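PDB 3Q15: response regulator aspartate phosphatase H from Bacillus subtilis, which dephosphorylates the sporulation phosphotransferase Spo0F and also acts on the response regulator ComA, so controlling both sporulation and competence. Local coordinates for residues Q25-V28 with P29-E32; L168-Y171 with Q172-L176. All coordinates share one frame; numbering follows the deposited sequence.

Contact 1 (Q25-V28 with P29-E32)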
ATOM      1  N   GLN A  25      -2.490 -19.514 -27.663  1.00 47.59           N
ATOM      2  CA  GLN A  25      -3.512 -20.427 -28.161  1.00 52.49           C
ATOM      3  C   GLN A  25      -3.273 -20.700 -29.640  1.00 54.71           C
ATOM      4  O   GLN A  25      -4.127 -21.255 -30.330  1.00 56.06           O
ATOM      5  CB  GLN A  25      -4.914 -19.862 -27.934  1.00 52.40           C
ATOM      6  CG  GLN A  25      -5.278 -19.728 -26.471  1.00 52.56           C
ATOM      7  CD  GLN A  25      -6.672 -19.179 -26.264  1.00 56.27           C
ATOM      8  OE1 GLN A  25      -6.904 -18.376 -25.362  1.00 57.16           O
ATOM      9  NE2 GLN A  25      -7.612 -19.614 -27.094  1.00 59.66           N
ATOM     10  N   PHE A  26      -2.099 -20.296 -30.115  1.00 53.69           N
ATOM     11  CA  PHE A  26      -1.666 -20.582 -31.479  1.00 54.42           C
ATOM     12  C   PHE A  26      -2.708 -20.215 -32.531  1.00 56.20           C
ATOM     13  O   PHE A  26      -2.971 -20.991 -33.450  1.00 57.03           O
ATOM     14  CB  PHE A  26      -1.280 -22.057 -31.616  1.00 54.17           C
ATOM     15  CG  PHE A  26      -0.112 -22.456 -30.767  1.00 52.38           C
ATOM     16  CD1 PHE A  26       1.168 -22.468 -31.291  1.00 51.72           C
ATOM     17  CD2 PHE A  26      -0.292 -22.816 -29.442  1.00 51.31           C
ATOM     18  CE1 PHE A  26       2.246 -22.833 -30.511  1.00 51.62           C
ATOM     19  CE2 PHE A  26       0.785 -23.182 -28.657  1.00 49.87           C
ATOM     20  CZ  PHE A  26       2.054 -23.191 -29.192  1.00 49.59           C
ATOM     21  N   SER A  27      -3.298 -19.033 -32.394  1.00 53.30           N
ATOM     22  CA  SER A  27      -4.233 -18.537 -33.397  1.00 55.68           C
ATOM     23  C   SER A  27      -3.533 -17.523 -34.288  1.00 52.04           C
ATOM     24  O   SER A  27      -3.486 -16.336 -33.971  1.00 48.61           O
ATOM     25  CB  SER A  27      -5.455 -17.901 -32.735  1.00 59.36           C
ATOM     26  OG  SER A  27      -6.435 -17.565 -33.707  1.00 63.04           O
ATOM     27  N   VAL A  28      -2.987 -17.994 -35.403  1.00 52.68           N
ATOM     28  CA  VAL A  28      -2.194 -17.137 -36.281  1.00 55.74           C
ATOM     29  C   VAL A  28      -2.965 -15.924 -36.824  1.00 58.51           C
ATOM     30  O   VAL A  28      -2.491 -14.791 -36.715  1.00 56.78           O
ATOM     31  CB  VAL A  28      -1.549 -17.939 -37.434  1.00 60.24           C
ATOM     32  CG1 VAL A  28      -0.729 -17.024 -38.330  1.00 61.14           C
ATOM     33  CG2 VAL A  28      -0.680 -19.052 -36.874  1.00 59.71           C
ATOM     34  N   PRO A  29      -4.156 -16.152 -37.403  1.00 62.72           N
ATOM     35  CA  PRO A  29      -4.943 -15.035 -37.940  1.00 64.18           C
ATOM     36  C   PRO A  29      -5.142 -13.918 -36.917  1.00 59.85           C
ATOM     37  O   PRO A  29      -4.864 -12.758 -37.210  1.00 60.17           O
ATOM     38  CB  PRO A  29      -6.285 -15.690 -38.275  1.00 67.99           C
ATOM     39  CG  PRO A  29      -5.938 -17.107 -38.567  1.00 69.88           C
ATOM     40  CD  PRO A  29      -4.830 -17.446 -37.605  1.00 66.89           C
ATOM     41  N   ASP A  30      -5.616 -14.269 -35.728  1.00 57.48           N
ATOM     42  CA  ASP A  30      -5.839 -13.279 -34.678  1.00 55.46           C
ATOM     43  C   ASP A  30      -4.538 -12.599 -34.240  1.00 54.38           C
ATOM     44  O   ASP A  30      -4.480 -11.372 -34.120  1.00 52.16           O
ATOM     45  CB  ASP A  30      -6.537 -13.922 -33.480  1.00 56.30           C
ATOM     46  CG  ASP A  30      -7.925 -14.431 -33.822  1.00 62.49           C
ATOM     47  OD1 ASP A  30      -8.697 -13.672 -34.453  1.00 66.97           O
ATOM     48  OD2 ASP A  30      -8.243 -15.588 -33.471  1.00 60.57           O
ATOM     49  N   ALA A  31      -3.498 -13.395 -34.007  1.00 51.91           N
ATOM     50  CA  ALA A  31      -2.206 -12.850 -33.604  1.00 49.64           C
ATOM     51  C   ALA A  31      -1.682 -11.841 -34.625  1.00 53.03           C
ATOM     52  O   ALA A  31      -1.131 -10.806 -34.255  1.00 56.03           O
ATOM     53  CB  ALA A  31      -1.193 -13.967 -33.386  1.00 43.09           C
ATOM     54  N   GLU A  32      -1.864 -12.142 -35.908  1.00 50.19           N
ATOM     55  CA  GLU A  32      -1.402 -11.251 -36.967  1.00 54.48           C
ATOM     56  C   GLU A  32      -2.164  -9.926 -36.956  1.00 55.18           C
ATOM     57  O   GLU A  32      -1.571  -8.857 -37.102  1.00 55.32           O
ATOM     58  CB  GLU A  32      -1.515 -11.927 -38.336  1.00 59.89           C
ATOM     59  CG  GLU A  32      -0.557 -13.093 -38.539  1.00 63.59           C
ATOM     60  CD  GLU A  32       0.903 -12.665 -38.563  1.00 67.46           C
ATOM     61  OE1 GLU A  32       1.175 -11.446 -38.577  1.00 69.25           O
ATOM     62  OE2 GLU A  32       1.782 -13.551 -38.568  1.00 67.68           O
TER
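With OG swung away from its own backbone N (chi1 -173°) on Ser27, and CG turned back beside the backbone N (chi1 -64°) on Asp30, the hydroxyl and the carboxylate face each other across the first turn of helix 28-41 in the N-terminal three-helix bundle. Ser27 is the N-cap residue, yet its hydroxyl caps no backbone NH; it gives its hydrogen to the Asp30 carboxylate, OG to OD2 2.7 Å, reaching that oxygen from above the carboxylate plane, 35° out of it. The main chain starts the helix in the ordinary way: Ala31 N bonds to Ser27 O at 2.9 Å, and Glu32 N to Val28 O at 2.8 Å. Just before the cap, Phe26 with its positive phi is the C-prime residue of the Schellman motif that ends helix 9-24, and its ring packs on helix 81-89. The methyl of Ala31 packs on Trp19 and Met22 of helix 9-24 and on helix 49-67, where His62 NE2 also holds Glu32 OE2 by a hydrogen bond. The side chains of Val28 and Glu32 lie alongside each other, Val28 CG1 3.9 Å from Glu32 CG.

Contact 2 (L168-Y171 with Q172-L176)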
ATOM      1  N   LEU A 168      15.890   3.699  -4.501  1.00 60.82           N
ATOM      2  CA  LEU A 168      17.043   4.542  -4.180  1.00 62.45           C
ATOM      3  C   LEU A 168      18.245   3.737  -3.686  1.00 69.14           C
ATOM      4  O   LEU A 168      19.392   4.072  -3.983  1.00 69.50           O
ATOM      5  CB  LEU A 168      16.665   5.605  -3.146  1.00 58.85           C
ATOM      6  CG  LEU A 168      17.762   6.615  -2.797  1.00 61.77           C
ATOM      7  CD1 LEU A 168      18.109   7.471  -4.009  1.00 59.80           C
ATOM      8  CD2 LEU A 168      17.337   7.485  -1.627  1.00 58.74           C
ATOM      9  N   ASP A 169      17.974   2.682  -2.923  1.00 70.74           N
ATOM     10  CA  ASP A 169      19.029   1.815  -2.418  1.00 73.85           C
ATOM     11  C   ASP A 169      19.846   1.243  -3.565  1.00 75.65           C
ATOM     12  O   ASP A 169      21.074   1.328  -3.567  1.00 79.61           O
ATOM     13  CB  ASP A 169      18.438   0.673  -1.592  1.00 78.15           C
ATOM     14  CG  ASP A 169      18.497   0.941  -0.104  1.00 85.26           C
ATOM     15  OD1 ASP A 169      18.557   2.126   0.286  1.00 88.30           O
ATOM     16  OD2 ASP A 169      18.485  -0.034   0.678  1.00 87.91           O
ATOM     17  N   ILE A 170      19.152   0.659  -4.538  1.00 68.71           N
ATOM     18  CA  ILE A 170      19.799   0.046  -5.690  1.00 69.72           C
ATOM     19  C   ILE A 170      20.504   1.085  -6.554  1.00 71.94           C
ATOM     20  O   ILE A 170      21.595   0.842  -7.070  1.00 75.90           O
ATOM     21  CB  ILE A 170      18.787  -0.726  -6.554  1.00 65.40           C
ATOM     22  CG1 ILE A 170      18.059  -1.767  -5.707  1.00 65.97           C
ATOM     23  CG2 ILE A 170      19.489  -1.380  -7.729  1.00 67.74           C
ATOM     24  CD1 ILE A 170      17.072  -2.597  -6.483  1.00 66.77           C
ATOM     25  N   TYR A 171      19.873   2.243  -6.708  1.00 68.50           N
ATOM     26  CA  TYR A 171      20.429   3.312  -7.527  1.00 69.72           C
ATOM     27  C   TYR A 171      21.744   3.842  -6.964  1.00 73.78           C
ATOM     28  O   TYR A 171      22.672   4.148  -7.712  1.00 73.29           O
ATOM     29  CB  TYR A 171      19.420   4.450  -7.672  1.00 65.51           C
ATOM     30  CG  TYR A 171      18.279   4.133  -8.611  1.00 64.94           C
ATOM     31  CD1 TYR A 171      18.506   3.467  -9.806  1.00 66.38           C
ATOM     32  CD2 TYR A 171      16.976   4.498  -8.299  1.00 59.09           C
ATOM     33  CE1 TYR A 171      17.467   3.175 -10.669  1.00 66.01           C
ATOM     34  CE2 TYR A 171      15.933   4.209  -9.155  1.00 61.95           C
ATOM     35  CZ  TYR A 171      16.182   3.547 -10.339  1.00 65.93           C
ATOM     36  OH  TYR A 171      15.138   3.258 -11.195  1.00 65.59           O
ATOM     37  N   GLN A 172      21.814   3.954  -5.641  1.00 73.16           N
ATOM     38  CA  GLN A 172      23.020   4.437  -4.985  1.00 78.85           C
ATOM     39  C   GLN A 172      24.174   3.447  -5.133  1.00 85.51           C
ATOM     40  O   GLN A 172      25.336   3.834  -5.069  1.00 86.89           O
ATOM     41  CB  GLN A 172      22.752   4.751  -3.508  1.00 75.95           C
ATOM     42  CG  GLN A 172      21.859   5.969  -3.294  1.00 68.86           C
ATOM     43  CD  GLN A 172      21.570   6.232  -1.827  1.00 71.19           C
ATOM     44  OE1 GLN A 172      21.744   5.354  -0.981  1.00 75.34           O
ATOM     45  NE2 GLN A 172      21.128   7.449  -1.517  1.00 66.97           N
ATOM     46  N   ASN A 173      23.848   2.173  -5.341  1.00 88.83           N
ATOM     47  CA  ASN A 173      24.866   1.161  -5.601  1.00 92.87           C
ATOM     48  C   ASN A 173      25.401   1.259  -7.023  1.00 90.54           C
ATOM     49  O   ASN A 173      26.389   0.614  -7.374  1.00 94.76           O
ATOM     50  CB  ASN A 173      24.322  -0.246  -5.340  1.00 98.20           C
ATOM     51  CG  ASN A 173      24.432  -0.651  -3.885  1.00105.06           C
ATOM     52  OD1 ASN A 173      25.184  -0.051  -3.119  1.00110.61           O
ATOM     53  ND2 ASN A 173      23.690  -1.683  -3.498  1.00105.75           N
ATOM     54  N   HIS A 174      24.736   2.069  -7.839  1.00 63.95           N
ATOM     55  CA  HIS A 174      25.154   2.294  -9.217  1.00 68.27           C
ATOM     56  C   HIS A 174      25.294   3.788  -9.475  1.00 68.50           C
ATOM     57  O   HIS A 174      24.360   4.428  -9.950  1.00 66.30           O
ATOM     58  CB  HIS A 174      24.139   1.689 -10.189  1.00 68.36           C
ATOM     59  CG  HIS A 174      23.974   0.208 -10.044  1.00 69.00           C
ATOM     60  ND1 HIS A 174      23.054  -0.355  -9.183  1.00 63.84           N
ATOM     61  CD2 HIS A 174      24.617  -0.821 -10.635  1.00 72.11           C
ATOM     62  CE1 HIS A 174      23.135  -1.670  -9.261  1.00 63.64           C
ATOM     63  NE2 HIS A 174      24.074  -1.983 -10.134  1.00 71.34           N
ATOM     64  N   PRO A 175      26.473   4.345  -9.164  1.00 70.33           N
ATOM     65  CA  PRO A 175      26.760   5.783  -9.234  1.00 71.53           C
ATOM     66  C   PRO A 175      26.436   6.409 -10.588  1.00 70.50           C
ATOM     67  O   PRO A 175      26.245   7.622 -10.664  1.00 69.66           O
ATOM     68  CB  PRO A 175      28.264   5.847  -8.970  1.00 74.39           C
ATOM     69  CG  PRO A 175      28.547   4.630  -8.159  1.00 74.88           C
ATOM     70  CD  PRO A 175      27.637   3.574  -8.698  1.00 72.86           C
ATOM     71  N   LEU A 176      26.378   5.600 -11.639  1.00 70.24           N
ATOM     72  CA  LEU A 176      26.079   6.123 -12.968  1.00 69.88           C
ATOM     73  C   LEU A 176      24.598   6.499 -13.116  1.00 67.91           C
ATOM     74  O   LEU A 176      24.224   7.247 -14.019  1.00 71.36           O
ATOM     75  CB  LEU A 176      26.493   5.114 -14.043  1.00 73.09           C
ATOM     76  CG  LEU A 176      27.976   4.718 -14.066  1.00 79.12           C
ATOM     77  CD1 LEU A 176      28.233   3.613 -15.081  1.00 83.18           C
ATOM     78  CD2 LEU A 176      28.868   5.921 -14.347  1.00 79.68           C
TER
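The C-terminal end of helix 157-172, in the predicted second TPR repeat, is closed by a histidine side chain that folds back onto a carbonyl of the last turn. His174 ND1 donates to Ile170 O at 2.8 Å with an N-H...O angle of 161°; the oxygen lies close to the plane of the imidazole, beside its rim. A chi1 of -61° sets the His174 ring running alongside the Ile170 side chain, with His174 CE1 4.0 Å from Ile170 CG2. Asn173 N adds a weak bond to Ile170 O at 3.1 Å. Two residues before the histidine, Gln172 N makes the usual helical bond to Leu168 O, 2.9 Å, whereas His174 N turns in to Tyr171 O at 2.9 Å, from above that carbonyl's plane. Replacing His174 by an alanine is likely to cost Ile170 O its straight ND1 bond, leaving the weak one from Asn173 N, and to take away the imidazole beside Ile170 CG2. One turn apart, Leu168 and Gln172 slant across each other, the amide nitrogen NE2 of Gln172 lying 3.7 Å from Leu168 CG. Leu168 also packs on Ser184 and Ile188 of helix 178-194, while Tyr171, its OH hydrogen-bonded to Glu142, fills in between that helix and Ala141 and Phe145 of helix 137-153.

Contact 1 and contact 2 sit in different parts of the protein, one in the N-terminal three-helix bundle and the other in the TPR region, and come in series along the chain. Their centres are about 42 Å apart and their nearest atoms about 32 Å, so they do not touch. One opens a helix and the other closes one: residues 25-32 lead into helix 28-41, residues 168-176 end helix 157-172. The side-chain bond goes to another side chain in contact 1 but to the main chain in contact 2. A bound magnesium ion lies about 13 Å from the Tyr171 side chain of contact 2, too far for that residue to coordinate it.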